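Local atomic coordinates of FAD-dependent oxidoreductase (Actinomadura kijaniata, PDB entry 3M9V), a protein that is a flavin-dependent oxidoreductase of the acyl-CoA dehydrogenase family, binds dTDP, and takes part in the biosynthesis of the sugar D-kijanose. Residues A273-A278 with E299-L304; L294-E299 with L359-G364. All coordinates share one frame; numbering follows the deposited sequence.

Both contacts belong to the helical C-terminal domain of the acyl-CoA dehydrogenase fold, with centres about 9 Å apart and on the same side of the chain's centre. Helix 291-323 serves both: its segment 294-299 meets the end of helix 329-362 in contact 2, and the next turn, 299-304, meets helix 264-283 in contact 1, with Glu299 common to the two. Along the chain the segments alternate, 273-278, 294-299, 299-304, then 359-364, so three successive helices are drawn together. The contacts join where Ile300 CD1 lies 3.6 Å from Leu361 CD1. Both also touch a second subunit, tying this helix packing to the assembly of the four-chain enzyme.

Contact 1 (A273-A278 with E299-L304); sequences AAYDTA and EIDSRL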
loop_
_atom_site.group_PDB
_atom_site.type_symbol
_atom_site.label_atom_id
_atom_site.label_comp_id
_atom_site.label_asym_id
_atom_site.label_seq_id
_atom_site.Cartn_x
_atom_site.Cartn_y
_atom_site.Cartn_z
ATOM N N ALA A 273 -13.945 15.989 5.072
ATOM C CA ALA A 273 -14.995 16.566 4.249
ATOM C C ALA A 273 -15.162 15.591 3.081
ATOM O O ALA A 273 -16.285 15.381 2.665
ATOM C CB ALA A 273 -14.615 17.983 3.742
ATOM N N ALA A 274 -14.091 14.963 2.596
ATOM C CA ALA A 274 -14.233 13.931 1.570
ATOM C C ALA A 274 -15.074 12.740 2.043
ATOM O O ALA A 274 -16.002 12.284 1.381
ATOM C CB ALA A 274 -12.843 13.454 1.065
ATOM N N TYR A 275 -14.788 12.249 3.239
ATOM C CA TYR A 275 -15.509 11.112 3.780
ATOM C C TYR A 275 -16.996 11.468 3.946
ATOM O O TYR A 275 -17.858 10.669 3.567
ATOM C CB TYR A 275 -14.926 10.808 5.144
ATOM C CG TYR A 275 -15.493 9.587 5.829
ATOM C CD1 TYR A 275 -15.770 8.417 5.121
ATOM C CD2 TYR A 275 -15.736 9.585 7.186
ATOM C CE1 TYR A 275 -16.283 7.279 5.771
ATOM C CE2 TYR A 275 -16.212 8.450 7.846
ATOM C CZ TYR A 275 -16.458 7.308 7.144
ATOM O OH TYR A 275 -16.937 6.226 7.852
ATOM N N ASP A 276 -17.265 12.645 4.522
ATOM C CA ASP A 276 -18.634 13.103 4.766
ATOM C C ASP A 276 -19.437 13.195 3.483
ATOM O O ASP A 276 -20.614 12.837 3.470
ATOM C CB ASP A 276 -18.632 14.503 5.374
ATOM C CG ASP A 276 -18.212 14.475 6.822
ATOM O OD1 ASP A 276 -18.094 13.394 7.427
ATOM O OD2 ASP A 276 -17.915 15.559 7.328
ATOM N N THR A 277 -18.799 13.699 2.432
ATOM C CA THR A 277 -19.354 13.726 1.076
ATOM C C THR A 277 -19.672 12.361 0.489
ATOM O O THR A 277 -20.757 12.152 -0.079
ATOM C CB THR A 277 -18.398 14.452 0.104
ATOM O OG1 THR A 277 -18.170 15.764 0.618
ATOM C CG2 THR A 277 -19.031 14.618 -1.254
ATOM N N ALA A 278 -18.727 11.438 0.636
ATOM C CA ALA A 278 -18.911 10.076 0.153
ATOM C C ALA A 278 -20.053 9.380 0.882
ATOM O O ALA A 278 -20.901 8.781 0.233
ATOM C CB ALA A 278 -17.650 9.245 0.274
ATOM N N GLU A 299 -12.685 0.756 5.554
ATOM C CA GLU A 299 -11.247 1.034 5.482
ATOM C C GLU A 299 -10.987 2.527 5.698
ATOM O O GLU A 299 -10.091 2.920 6.449
ATOM C CB GLU A 299 -10.647 0.612 4.127
ATOM C CG GLU A 299 -10.588 -0.897 3.860
ATOM C CD GLU A 299 -9.343 -1.509 4.464
ATOM O OE1 GLU A 299 -8.381 -0.743 4.762
ATOM O OE2 GLU A 299 -9.349 -2.746 4.659
ATOM N N ILE A 300 -11.758 3.366 5.017
ATOM C CA ILE A 300 -11.698 4.798 5.250
ATOM C C ILE A 300 -11.983 5.227 6.672
ATOM O O ILE A 300 -11.269 6.059 7.242
ATOM C CB ILE A 300 -12.648 5.565 4.299
ATOM C CG1 ILE A 300 -12.167 5.387 2.861
ATOM C CG2 ILE A 300 -12.868 6.985 4.776
ATOM C CD1 ILE A 300 -13.228 5.726 1.804
ATOM N N ASP A 301 -13.036 4.659 7.255
ATOM C CA ASP A 301 -13.385 4.994 8.633
ATOM C C ASP A 301 -12.180 4.730 9.540
ATOM O O ASP A 301 -11.874 5.480 10.473
ATOM C CB ASP A 301 -14.549 4.074 9.090
ATOM C CG ASP A 301 -15.256 4.611 10.315
ATOM O OD1 ASP A 301 -15.800 5.712 10.216
ATOM O OD2 ASP A 301 -15.277 3.995 11.387
ATOM N N SER A 302 -11.499 3.611 9.319
ATOM C CA SER A 302 -10.343 3.315 10.172
ATOM C C SER A 302 -9.102 4.168 9.828
ATOM O O SER A 302 -8.390 4.652 10.713
ATOM C CB SER A 302 -10.000 1.823 10.049
ATOM O OG SER A 302 -8.745 1.516 10.652
ATOM N N ARG A 303 -8.848 4.388 8.544
ATOM C CA ARG A 303 -7.763 5.294 8.120
ATOM C C ARG A 303 -7.919 6.740 8.600
ATOM O O ARG A 303 -6.949 7.368 9.005
ATOM C CB ARG A 303 -7.599 5.304 6.596
ATOM C CG ARG A 303 -6.827 4.065 6.081
ATOM C CD ARG A 303 -6.743 3.952 4.535
ATOM N NE ARG A 303 -5.381 3.529 4.237
ATOM C CZ ARG A 303 -4.962 2.266 4.215
ATOM N NH1 ARG A 303 -5.821 1.271 4.402
ATOM N NH2 ARG A 303 -3.681 1.992 3.994
ATOM N N LEU A 304 -9.128 7.280 8.513
ATOM C CA LEU A 304 -9.430 8.596 9.068
ATOM C C LEU A 304 -9.194 8.634 10.583
ATOM O O LEU A 304 -8.612 9.589 11.113
ATOM C CB LEU A 304 -10.878 8.970 8.782
ATOM C CG LEU A 304 -11.372 10.339 9.282
ATOM C CD1 LEU A 304 -10.531 11.464 8.644
ATOM C CD2 LEU A 304 -12.833 10.491 8.813
#
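Tyr275 carries this contact, its ring reaching from helix 264-283 to Ile300, Asp301 and Leu304 on helix 291-323. The two segments run nearly antiparallel, at 158°, and their axes come no nearer than 11.2 Å, a wide spacing that suits a large aromatic residue between them. Before it in sequence, Ala273 and Ala274 serve neighbouring helices: the small methyl of Ala274 packs on Val355 and Cys358 of helix 329-362, and both alanines touch Leu376. At Tyr275 the ring is thrown across the gap because CG stands opposite the backbone N (chi1 -176°). The CG2 methyl of Ile300 lies 3.3 Å from Tyr275 CD1 and, on the same side of the ring plane, Leu304 CD2 lies 3.4 Å from Tyr275 CD2. Both methyl groups come in obliquely, and the ring is laid against two side chains one helical turn apart, each nearest a different CD carbon. Its hydroxyl then donates to the intervening Asp301, Tyr275 OH to Asp301 OD1 at 2.7 Å. This oxygen is used on its anti side, 31° out of the carboxylate plane. Next along, Asp276 turns to Arg93 in a salt bridge, while Thr277 OG1 donates back to Ala273 O at 2.8 Å; that carbonyl also accepts the backbone bond from Thr277 N, from the other face of its plane. The Asp301 carboxylate has a second partner, Arg338 of a second subunit, which meets OD2. The buried carboxylate is thus met by a tyrosine hydroxyl within the chain and an arginine from outside it, which would probably favour its ionised form and couples the helix pairing to the subunit interface.

Contact 2 (L294-E299 with L359-G364); sequences LTLVAE and LSLVGG
Leu296 and Leu361 lie alongside each other, pointing contrary ways, where helix 291-323 meets the last turn of helix 329-362. The close part of the contact is built from branched aliphatic chains. The CD2 methyl of Leu361 rests 3.9 Å from Leu296 CB, and its CD1 methyl 4.1 Å from Val297 CG2. The two branches of one leucine thus address consecutive residues, and Val297 lies across Leu361 at about a right angle. Val297 offers CG2 because this branch sits beside the backbone N, opposite the carbonyl carbon. On this inner side Ala278 and Leu282 of helix 264-283 also pack on Leu361, so an apolar residue that can fill space in several directions suits the place.

On the outer side the contact narrows to one touch, Leu296 CD1 on Ser360 CB at 3.9 Å, between two partly exposed residues, and no hydrogen bond joins the segments. A serine fits here because its CB packs on the leucine while OG hydrogen-bonds Arg384 of a third subunit, the subunit whose Tyr391 lies against Leu296.

After Val362 the chain departs from helical geometry at Gly363, whose positive phi (81°) is readily adopted by a residue without a side chain. Arg285 hydrogen-bonds the carbonyl oxygens of Leu361 and Val362 at this helix end. Apolar packing inside, with a hydrogen bond to a neighbouring copy outside, fits the C-terminal helical bundle of acyl-CoA dehydrogenases, through which these enzymes commonly assemble as tetramers.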
loop_
_atom_site.group_PDB
_atom_site.type_symbol
_atom_site.label_atom_id
_atom_site.label_comp_id
_atom_site.label_asym_id
_atom_site.label_seq_id
_atom_site.Cartn_x
_atom_site.Cartn_y
_atom_site.Cartn_z
ATOM N N LEU A 294 -18.923 -1.255 0.888
ATOM C CA LEU A 294 -18.987 -1.420 2.347
ATOM C C LEU A 294 -17.561 -1.562 2.859
ATOM O O LEU A 294 -17.216 -1.064 3.932
ATOM C CB LEU A 294 -19.722 -2.712 2.727
ATOM C CG LEU A 294 -21.227 -2.696 2.428
ATOM C CD1 LEU A 294 -21.806 -4.059 2.800
ATOM C CD2 LEU A 294 -21.908 -1.555 3.170
ATOM N N THR A 295 -16.728 -2.248 2.086
ATOM C CA THR A 295 -15.359 -2.533 2.540
ATOM C C THR A 295 -14.552 -1.230 2.517
ATOM O O THR A 295 -13.918 -0.911 3.515
ATOM C CB THR A 295 -14.723 -3.599 1.624
ATOM O OG1 THR A 295 -15.440 -4.829 1.772
ATOM C CG2 THR A 295 -13.235 -3.842 1.958
ATOM N N LEU A 296 -14.618 -0.449 1.441
ATOM C CA LEU A 296 -14.060 0.913 1.372
ATOM C C LEU A 296 -14.470 1.835 2.530
ATOM O O LEU A 296 -13.641 2.505 3.161
ATOM C CB LEU A 296 -14.467 1.571 0.047
ATOM C CG LEU A 296 -13.560 1.201 -1.142
ATOM C CD1 LEU A 296 -14.100 1.966 -2.333
ATOM C CD2 LEU A 296 -12.132 1.637 -0.834
ATOM N N VAL A 297 -15.763 1.842 2.839
ATOM C CA VAL A 297 -16.264 2.640 3.939
ATOM C C VAL A 297 -15.572 2.225 5.240
ATOM O O VAL A 297 -15.176 3.093 6.023
ATOM C CB VAL A 297 -17.816 2.487 4.098
ATOM C CG1 VAL A 297 -18.236 3.023 5.467
ATOM C CG2 VAL A 297 -18.497 3.262 2.943
ATOM N N ALA A 298 -15.420 0.925 5.492
ATOM C CA ALA A 298 -14.830 0.494 6.760
ATOM C C ALA A 298 -13.345 0.902 6.697
ATOM O O ALA A 298 -12.798 1.367 7.689
ATOM C CB ALA A 298 -14.980 -1.039 6.962
ATOM N N GLU A 299 -12.685 0.756 5.554
ATOM C CA GLU A 299 -11.247 1.034 5.482
ATOM C C GLU A 299 -10.987 2.527 5.698
ATOM O O GLU A 299 -10.091 2.920 6.449
ATOM C CB GLU A 299 -10.647 0.612 4.127
ATOM C CG GLU A 299 -10.588 -0.897 3.860
ATOM C CD GLU A 299 -9.343 -1.509 4.464
ATOM O OE1 GLU A 299 -8.381 -0.743 4.762
ATOM O OE2 GLU A 299 -9.349 -2.746 4.659
ATOM N N LEU A 359 -13.579 9.013 -4.015
ATOM C CA LEU A 359 -13.988 9.136 -5.406
ATOM C C LEU A 359 -14.464 7.800 -5.955
ATOM O O LEU A 359 -15.366 7.772 -6.801
ATOM C CB LEU A 359 -12.827 9.648 -6.267
ATOM C CG LEU A 359 -12.669 11.184 -6.276
ATOM C CD1 LEU A 359 -11.735 11.663 -5.186
ATOM C CD2 LEU A 359 -12.121 11.747 -7.562
ATOM N N SER A 360 -13.833 6.718 -5.512
ATOM C CA SER A 360 -14.332 5.394 -5.861
ATOM C C SER A 360 -15.743 5.175 -5.297
ATOM O O SER A 360 -16.539 4.534 -5.971
ATOM C CB SER A 360 -13.417 4.294 -5.325
ATOM O OG SER A 360 -12.145 4.457 -5.916
ATOM N N LEU A 361 -16.066 5.653 -4.095
ATOM C CA LEU A 361 -17.424 5.514 -3.578
ATOM C C LEU A 361 -18.473 6.311 -4.355
ATOM O O LEU A 361 -19.567 5.817 -4.614
ATOM C CB LEU A 361 -17.494 5.933 -2.110
ATOM C CG LEU A 361 -16.664 4.983 -1.241
ATOM C CD1 LEU A 361 -16.408 5.513 0.153
ATOM C CD2 LEU A 361 -17.446 3.670 -1.217
ATOM N N VAL A 362 -18.224 7.588 -4.612
ATOM C CA VAL A 362 -19.149 8.402 -5.374
ATOM C C VAL A 362 -19.229 8.000 -6.851
ATOM O O VAL A 362 -20.316 8.086 -7.409
ATOM C CB VAL A 362 -18.733 9.869 -5.285
ATOM C CG1 VAL A 362 -19.644 10.712 -6.190
ATOM C CG2 VAL A 362 -18.777 10.306 -3.826
ATOM N N GLY A 363 -18.121 7.598 -7.465
ATOM C CA GLY A 363 -18.029 7.235 -8.875
ATOM C C GLY A 363 -17.904 8.449 -9.789
ATOM O O GLY A 363 -17.531 9.514 -9.302
ATOM N N GLY A 364 -18.291 8.313 -11.062
ATOM C CA GLY A 364 -17.961 9.235 -12.151
ATOM C C GLY A 364 -18.339 10.696 -11.982
ATOM O O GLY A 364 -17.622 11.595 -12.445
#